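Local coordinates for cellulose biosynthesis protein BcsG (Salmonella typhimurium LT2, PDB 5OLT), which is required for cellulose biosynthesis, this chain being its zinc-binding extramembrane domain, a member of the alkaline phosphatase family, at residues S97-S102 and S355-A360; A106-R111 and T120-P125. One frame throughout, in Å; residues are numbered along the deposited sequence. Where two conformers were deposited one is given.

Interaction 1 (S97-S102 and S355-A360). With ZN (zinc ion), chain B.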
ATOM      1  N   SER A  97       1.505  -6.550  -2.985  1.00  9.32           N
ATOM      2  CA  SER A  97       2.418  -5.400  -2.926  1.00  9.12           C
ATOM      3  C   SER A  97       3.273  -5.223  -4.196  1.00  9.09           C
ATOM      4  O   SER A  97       3.886  -4.171  -4.368  1.00 10.36           O
ATOM      5  CB  SER A  97       3.360  -5.502  -1.719  1.00  9.92           C
ATOM      6  OG  SER A  97       4.270  -6.557  -1.916  1.00 11.78           O
ATOM      7  N   GLY A  98       3.293  -6.224  -5.066  1.00  9.33           N
ATOM      8  CA  GLY A  98       3.960  -6.087  -6.365  1.00  9.16           C
ATOM      9  C   GLY A  98       5.465  -6.279  -6.367  1.00  9.66           C
ATOM     10  O   GLY A  98       6.047  -6.218  -7.450  1.00  9.85           O
ATOM     11  N   THR A  99       6.078  -6.472  -5.189  1.00  8.85           N
ATOM     12  CA  THR A  99       7.549  -6.537  -5.065  1.00  8.55           C
ATOM     13  C   THR A  99       7.896  -6.943  -3.670  1.00  8.91           C
ATOM     14  O   THR A  99       7.022  -6.910  -2.763  1.00 10.15           O
ATOM     15  CB  THR A  99       8.166  -5.154  -5.391  1.00  9.80           C
ATOM     16  OG1 THR A  99       9.595  -5.248  -5.316  1.00 11.36           O
ATOM     17  CG2 THR A  99       7.666  -4.078  -4.427  1.00 11.63           C
ATOM     18  N   SER A 100       9.147  -7.367  -3.472  1.00  9.39           N
ATOM     19  CA  SER A 100       9.580  -7.695  -2.121  1.00  9.51           C
ATOM     20  C   SER A 100      10.691  -6.792  -1.599  1.00  8.81           C
ATOM     21  O   SER A 100      11.248  -7.111  -0.534  1.00 10.19           O
ATOM     22  CB  SER A 100       9.938  -9.154  -1.994  1.00 12.19           C
ATOM     23  OG  SER A 100      10.942  -9.536  -2.919  1.00 12.51           O
ATOM     24  N   TYR A 101      10.964  -5.672  -2.291  1.00  9.17           N
ATOM     25  CA  TYR A 101      11.983  -4.714  -1.838  1.00  9.71           C
ATOM     26  C   TYR A 101      11.366  -3.369  -1.525  1.00 10.06           C
ATOM     27  O   TYR A 101      10.360  -2.985  -2.126  1.00 10.59           O
ATOM     28  CB  TYR A 101      13.065  -4.541  -2.913  1.00 11.41           C
ATOM     29  CG  TYR A 101      13.936  -5.775  -3.177  1.00 12.05           C
ATOM     30  CD1 TYR A 101      14.313  -6.648  -2.155  1.00 13.71           C
ATOM     31  CD2 TYR A 101      14.447  -5.987  -4.445  1.00 12.84           C
ATOM     32  CE1 TYR A 101      15.146  -7.751  -2.411  1.00 13.91           C
ATOM     33  CE2 TYR A 101      15.309  -7.047  -4.713  1.00 13.92           C
ATOM     34  CZ  TYR A 101      15.645  -7.927  -3.696  1.00 12.59           C
ATOM     35  OH  TYR A 101      16.504  -8.985  -4.020  1.00 15.43           O
ATOM     36  N   SER A 102      11.992  -2.640  -0.589  1.00  9.53           N
ATOM     37  CA  SER A 102      11.392  -1.419  -0.071  1.00 10.06           C
ATOM     38  C   SER A 102      11.303  -0.287  -1.081  1.00 10.34           C
ATOM     39  O   SER A 102      10.248   0.356  -1.203  1.00 11.17           O
ATOM     40  CB  SER A 102      12.210  -0.908   1.119  1.00 11.09           C
ATOM     41  OG  SER A 102      12.333  -1.904   2.127  1.00 11.58           O
ATOM     42  N   SER A 355       4.187  -9.884  -9.208  1.00  8.80           N
ATOM     43  CA  SER A 355       5.190  -9.203  -8.393  1.00  9.15           C
ATOM     44  C   SER A 355       6.549  -9.307  -9.053  1.00  9.36           C
ATOM     45  O   SER A 355       6.852 -10.329  -9.708  1.00 10.16           O
ATOM     46  CB  SER A 355       5.271  -9.830  -6.995  1.00 10.31           C
ATOM     47  OG  SER A 355       4.006  -9.752  -6.365  1.00 10.91           O
ATOM     48  N   GLU A 356       7.350  -8.267  -8.889  1.00  9.10           N
ATOM     49  CA  GLU A 356       8.656  -8.242  -9.530  1.00  9.98           C
ATOM     50  C   GLU A 356       9.677  -7.565  -8.727  1.00 10.07           C
ATOM     51  O   GLU A 356       9.390  -6.618  -7.991  1.00 10.99           O
ATOM     52  CB  GLU A 356       8.621  -7.408 -10.839  1.00 13.71           C
ATOM     53  CG  GLU A 356       7.525  -7.728 -11.767  1.00 15.45           C
ATOM     54  CD  GLU A 356       7.685  -7.071 -13.114  1.00 14.04           C
ATOM     55  OE1 GLU A 356       8.820  -6.670 -13.561  1.00 13.33           O
ATOM     56  OE2 GLU A 356       6.621  -7.013 -13.722  1.00 15.41           O
ATOM     57  N   ASN A 357      10.907  -8.066  -8.880  0.70 10.76           N
ATOM     58  CA  ASN A 357      12.114  -7.302  -8.526  0.70 11.78           C
ATOM     59  C   ASN A 357      12.925  -7.243  -9.840  0.70 12.11           C
ATOM     60  O   ASN A 357      12.491  -7.801 -10.839  0.70 11.86           O
ATOM     61  CB  ASN A 357      12.887  -7.992  -7.395  0.70 12.41           C
ATOM     62  CG  ASN A 357      12.054  -8.190  -6.125  0.70 11.53           C
ATOM     63  OD1 ASN A 357      11.196  -7.378  -5.774  0.70 11.17           O
ATOM     64  ND2 ASN A 357      12.358  -9.248  -5.396  0.70 11.20           N
ATOM     65  N   ALA A 358      14.100  -6.614  -9.851  1.00 14.18           N
ATOM     66  CA  ALA A 358      14.893  -6.471 -11.096  1.00 15.33           C
ATOM     67  C   ALA A 358      15.076  -7.784 -11.830  1.00 16.59           C
ATOM     68  O   ALA A 358      15.006  -7.833 -13.065  1.00 21.08           O
ATOM     69  CB  ALA A 358      16.248  -5.834 -10.838  1.00 17.65           C
ATOM     70  N   ASN A 359      15.225  -8.858 -11.066  1.00 14.39           N
ATOM     71  CA  ASN A 359      15.642 -10.103 -11.680  1.00 18.21           C
ATOM     72  C   ASN A 359      14.606 -11.206 -11.762  1.00 17.31           C
ATOM     73  O   ASN A 359      14.872 -12.281 -12.274  1.00 20.64           O
ATOM     74  CB  ASN A 359      16.853 -10.633 -10.900  1.00 24.70           C
ATOM     75  CG  ASN A 359      18.090  -9.770 -11.047  1.00 26.12           C
ATOM     76  OD1 ASN A 359      18.324  -8.817 -10.285  1.00 30.14           O
ATOM     77  ND2 ASN A 359      18.941 -10.153 -11.994  1.00 30.33           N
ATOM     78  N   ALA A 360      13.415 -10.954 -11.234  1.00 14.37           N
ATOM     79  CA  ALA A 360      12.454 -12.030 -11.072  1.00 12.65           C
ATOM     80  C   ALA A 360      11.050 -11.497 -11.181  1.00 11.85           C
ATOM     81  O   ALA A 360      10.758 -10.391 -10.694  1.00 12.57           O
ATOM     82  CB  ALA A 360      12.636 -12.687  -9.708  1.00 14.75           C
TER
HETATM   83 ZN    ZN B 601      10.894  -2.709   3.254  0.75 12.46          ZN
HETATM   84  O   HOH W   1      13.136  -3.797   3.441  1.00 32.28           O
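Gly-98 and Ser-355 bring their backbones together, CA to CA 3.9 Å, and the two chains then run on in roughly the same direction, 31° apart from 98-101 to 355-357. One backbone bond joins them, Glu-356 N to Gly-98 O at 2.8 Å, and the CA-H of Ser-355 leans on the same oxygen. Gly-98 has a positive phi, a backbone shape that favours glycine.

The side chain of Asn-357, in one of its two modelled conformers, carries most of the rest. CG lies anti to the carbonyl carbon, beside the backbone N; from there the amide meets the loop with both OD1 and ND2. OD1 takes the backbone N-H of Ser-100 at 3.1 Å, in the carbonyl plane and on a lone pair, while ND2 gives an almost straight bond, 174°, to Ser-100 OG in the plane of the amide, and a second to Asp-283 O. The loop so held leads from strand 90-96 into helix 102-110, with Tyr-101 as N-cap and Ser-102 in the first turn, where OG binds the zinc ion at 2.0 Å beside Cys-67, Glu-266 and His-267. A serine or threonine hydroxyl at a metal centre, at the start of a helix, is the arrangement of the nucleophile in many alkaline phosphatase family enzymes, and Ser-102 is consistent with that role.

Thr-99 OG1 has two acceptors within reach of its one hydroxyl, Asn-357 OD1 at 2.7 Å and Glu-356 O at 3.0 Å. The Tyr-101 ring stacks on the Asn-357 amide, planes 18° apart, with ND2 3.7 Å above the ring and offset toward its rim. Outside the pair, Ser-100 OG also bonds Arg-282 O, and Tyr-101 OH bonds Asp-283.

Interaction 2 (A106-R111 and T120-P125)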
ATOM      1  N   ALA A 106       7.762   1.444  -2.427  1.00 10.00           N
ATOM      2  CA  ALA A 106       7.386   2.839  -2.188  1.00 10.34           C
ATOM      3  C   ALA A 106       7.092   3.552  -3.506  1.00 10.24           C
ATOM      4  O   ALA A 106       6.112   4.301  -3.613  1.00 10.79           O
ATOM      5  CB  ALA A 106       8.480   3.555  -1.438  1.00 12.71           C
ATOM      6  N   ILE A 107       7.903   3.298  -4.546  1.00  9.58           N
ATOM      7  CA  ILE A 107       7.644   3.911  -5.835  1.00 10.64           C
ATOM      8  C   ILE A 107       6.298   3.430  -6.401  1.00  9.33           C
ATOM      9  O   ILE A 107       5.526   4.237  -6.924  1.00 11.08           O
ATOM     10  CB  ILE A 107       8.778   3.583  -6.840  1.00 11.25           C
ATOM     11  CG1 ILE A 107      10.133   4.109  -6.318  1.00 11.59           C
ATOM     12  CG2 ILE A 107       8.497   4.262  -8.184  1.00 12.75           C
ATOM     13  CD1 ILE A 107      11.300   3.495  -7.079  1.00 15.45           C
ATOM     14  N   ARG A 108       5.996   2.130  -6.281  1.00  9.29           N
ATOM     15  CA  ARG A 108       4.725   1.613  -6.777  1.00  9.11           C
ATOM     16  C   ARG A 108       3.548   2.312  -6.066  1.00  9.31           C
ATOM     17  O   ARG A 108       2.568   2.674  -6.696  1.00 10.05           O
ATOM     18  CB  ARG A 108       4.659   0.109  -6.607  1.00  8.64           C
ATOM     19  CG  ARG A 108       5.576  -0.633  -7.576  1.00  9.97           C
ATOM     20  CD  ARG A 108       5.481  -2.151  -7.431  1.00  9.98           C
ATOM     21  NE  ARG A 108       6.342  -2.816  -8.433  1.00 10.64           N
ATOM     22  CZ  ARG A 108       6.045  -2.916  -9.734  1.00  9.95           C
ATOM     23  NH1 ARG A 108       4.881  -2.482 -10.225  1.00 10.36           N
ATOM     24  NH2 ARG A 108       6.947  -3.461 -10.573  1.00 11.44           N
ATOM     25  N   LEU A 109       3.644   2.468  -4.754  1.00  9.43           N
ATOM     26  CA  LEU A 109       2.586   3.143  -4.010  1.00  9.92           C
ATOM     27  C   LEU A 109       2.465   4.617  -4.411  1.00 10.07           C
ATOM     28  O   LEU A 109       1.345   5.124  -4.595  1.00 10.51           O
ATOM     29  CB  LEU A 109       2.898   3.041  -2.504  1.00 10.42           C
ATOM     30  CG  LEU A 109       1.953   3.768  -1.524  1.00 10.01           C
ATOM     31  CD1 LEU A 109       0.485   3.451  -1.726  1.00 12.58           C
ATOM     32  CD2 LEU A 109       2.360   3.369  -0.125  1.00 12.39           C
ATOM     33  N   LEU A 110       3.603   5.300  -4.580  1.00 10.34           N
ATOM     34  CA  LEU A 110       3.570   6.704  -4.996  1.00 10.27           C
ATOM     35  C   LEU A 110       3.019   6.869  -6.419  1.00 10.58           C
ATOM     36  O   LEU A 110       2.429   7.910  -6.740  1.00 11.46           O
ATOM     37  CB  LEU A 110       4.943   7.394  -4.803  1.00 11.52           C
ATOM     38  CG  LEU A 110       5.316   7.460  -3.313  1.00 12.80           C
ATOM     39  CD1 LEU A 110       6.785   7.754  -3.167  1.00 13.40           C
ATOM     40  CD2 LEU A 110       4.493   8.500  -2.573  1.00 14.03           C
ATOM     41  N   ARG A 111       3.087   5.797  -7.217  1.00 10.60           N
ATOM     42  CA  ARG A 111       2.531   5.806  -8.569  1.00 10.50           C
ATOM     43  C   ARG A 111       1.181   5.068  -8.623  1.00 10.53           C
ATOM     44  O   ARG A 111       0.784   4.526  -9.654  1.00 10.93           O
ATOM     45  CB  ARG A 111       3.532   5.235  -9.569  1.00 11.34           C
ATOM     46  CG  ARG A 111       4.794   6.065  -9.701  1.00 13.03           C
ATOM     47  CD  ARG A 111       5.700   5.492 -10.780  1.00 14.43           C
ATOM     48  NE  ARG A 111       6.954   6.233 -10.796  1.00 16.57           N
ATOM     49  CZ  ARG A 111       7.884   6.062 -11.727  1.00 16.07           C
ATOM     50  NH1 ARG A 111       7.656   5.203 -12.730  1.00 16.72           N
ATOM     51  NH2 ARG A 111       8.988   6.814 -11.662  1.00 17.14           N
ATOM     52  N   THR A 120      11.249  -2.496 -14.730  0.60 15.39           N
ATOM     53  CA  THR A 120      12.021  -1.591 -15.584  0.60 17.91           C
ATOM     54  C   THR A 120      11.359  -0.198 -15.626  0.60 17.39           C
ATOM     55  O   THR A 120      12.038   0.815 -15.384  0.60 19.26           O
ATOM     56  CB  THR A 120      12.192  -2.158 -17.015  0.60 18.52           C
ATOM     57  OG1 THR A 120      12.768  -3.474 -16.964  0.60 18.08           O
ATOM     58  CG2 THR A 120      13.103  -1.260 -17.850  0.60 20.18           C
ATOM     59  N   ARG A 121      10.044  -0.184 -15.887  1.00 17.36           N
ATOM     60  CA  ARG A 121       9.254   1.054 -16.063  1.00 17.52           C
ATOM     61  C   ARG A 121       9.213   1.867 -14.751  1.00 19.26           C
ATOM     62  O   ARG A 121       9.067   3.118 -14.761  1.00 18.33           O
ATOM     63  CB  ARG A 121       7.843   0.737 -16.576  1.00 23.55           C
ATOM     64  CG  ARG A 121       7.559   0.659 -18.070  1.00 29.29           C
ATOM     65  CD  ARG A 121       6.272   1.488 -18.446  1.00 29.29           C
ATOM     66  NE  ARG A 121       4.962   0.876 -18.055  1.00 23.37           N
ATOM     67  CZ  ARG A 121       3.916   1.474 -17.462  1.00 22.02           C
ATOM     68  NH1 ARG A 121       3.930   2.787 -17.159  1.00 26.05           N
ATOM     69  NH2 ARG A 121       2.794   0.757 -17.188  1.00 19.51           N
ATOM     70  N   LEU A 122       9.362   1.203 -13.606  1.00 18.38           N
ATOM     71  CA  LEU A 122       9.424   1.973 -12.324  1.00 20.15           C
ATOM     72  C   LEU A 122      10.520   2.984 -12.208  1.00 21.48           C
ATOM     73  O   LEU A 122      10.422   3.944 -11.420  1.00 24.81           O
ATOM     74  CB  LEU A 122       9.672   1.083 -11.107  1.00 23.32           C
ATOM     75  CG  LEU A 122       8.526   0.383 -10.519  1.00 21.50           C
ATOM     76  CD1 LEU A 122       9.029  -0.370  -9.294  1.00 15.70           C
ATOM     77  CD2 LEU A 122       7.348   1.294 -10.211  1.00 16.78           C
ATOM     78  N   TYR A 123      11.622   2.723 -12.926  1.00 21.67           N
ATOM     79  CA  TYR A 123      12.814   3.520 -12.780  1.00 21.40           C
ATOM     80  C   TYR A 123      12.995   4.565 -13.893  1.00 22.18           C
ATOM     81  O   TYR A 123      14.052   5.175 -14.015  1.00 25.98           O
ATOM     82  CB  TYR A 123      14.041   2.613 -12.548  1.00 24.39           C
ATOM     83  CG  TYR A 123      13.959   2.030 -11.167  1.00 22.36           C
ATOM     84  CD1 TYR A 123      14.480   2.733 -10.067  1.00 19.35           C
ATOM     85  CD2 TYR A 123      13.310   0.805 -10.926  1.00 23.17           C
ATOM     86  CE1 TYR A 123      14.345   2.234  -8.775  1.00 22.95           C
ATOM     87  CE2 TYR A 123      13.182   0.316  -9.645  1.00 24.49           C
ATOM     88  CZ  TYR A 123      13.709   1.009  -8.579  1.00 23.22           C
ATOM     89  OH  TYR A 123      13.591   0.518  -7.288  1.00 27.10           O
ATOM     90  N   GLN A 124      11.935   4.743 -14.686  1.00 20.44           N
ATOM     91  CA  GLN A 124      11.851   5.741 -15.722  1.00 22.77           C
ATOM     92  C   GLN A 124      10.710   6.665 -15.315  1.00 21.38           C
ATOM     93  O   GLN A 124       9.821   6.241 -14.590  1.00 19.16           O
ATOM     94  CB  GLN A 124      11.597   5.052 -17.079  1.00 23.53           C
ATOM     95  CG  GLN A 124      12.709   4.035 -17.424  1.00 28.42           C
ATOM     96  CD  GLN A 124      12.384   2.967 -18.472  1.00 35.40           C
ATOM     97  OE1 GLN A 124      11.235   2.770 -18.891  1.00 39.13           O
ATOM     98  NE2 GLN A 124      13.432   2.243 -18.892  1.00 38.19           N
ATOM     99  N   PRO A 125      10.727   7.938 -15.747  1.00 21.89           N
ATOM    100  CA  PRO A 125       9.615   8.840 -15.402  1.00 20.71           C
ATOM    101  C   PRO A 125       8.292   8.274 -15.894  1.00 19.12           C
ATOM    102  O   PRO A 125       8.239   7.611 -16.955  1.00 20.91           O
ATOM    103  CB  PRO A 125       9.945  10.094 -16.184  1.00 25.37           C
ATOM    104  CG  PRO A 125      11.434  10.084 -16.275  1.00 27.56           C
ATOM    105  CD  PRO A 125      11.852   8.649 -16.375  1.00 23.03           C
TER
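Arg-111 reaches across from just beyond helix 102-110 to the backbone of 121-124, its chain extended from CG to NE, and its guanidinium takes hold of Gln-124 O with two nitrogens at once, NH1 at 3.0 Å and NH2 at 3.1 Å. Neither bond is straight (139° and 137°), as expected when two donors share one acceptor; NH1 lies almost on the line of the C=O bond, NH2 above the carbonyl plane. A weak third bond runs from NH1 to Arg-121 O. Leu-122 O sits over one face of the same group, 3.3 Å from CZ, close but not hydrogen-bonded. The partial negative charge of these three carbonyls probably suits the cation.

Beside this polar grip, Leu-122 wedges its two methyls against the helix. CD2 touches both Ile-107 CG2, at 3.8 Å, and Arg-108 CG, whereas CD1 lies over one face of the Arg-108 guanidinium, 3.7 Å from NE. Ile-107 CD1 meets Tyr-123 CE1 at 3.7 Å, the two side chains crossing at about a right angle.

A second shell fixes the polar ends: Arg-111 NH2 also bonds Asn-163 O, Arg-108 NH1 bonds Pro-117 O and Tyr-123 OH bonds Glu-159. The contact lays the loop closed by the Cys-114 to Cys-130 disulfide against helix 102-110. That helix meets Leu-122 through Ile-107 and Arg-108, helix 156-162 through Ala-106 and Leu-110, and strand 60-66 of the mixed sheet through Leu-109.

How the interactions relate
From the N terminus, the chain leaves strand 90-96, passes through 97-102 and enters helix 102-110, whose later turns, with Arg-111 just beyond, supply 106-111. Only eight residues separate these from 120-125, so interaction 2 closes a short local loop. Interaction 1 is closed much later, when 355-360 comes back after 252 intervening residues, and interaction 2 is nested inside that large loop. The first ties the small antiparallel sheet near the C terminus to the loop carrying the zinc ligand; the second packs the 120-125 segment against helix 102-110, which follows directly from that loop. Their centres lie 11 Å apart, and they touch where Arg-108 NE packs 3.6 Å from Gly-98 O.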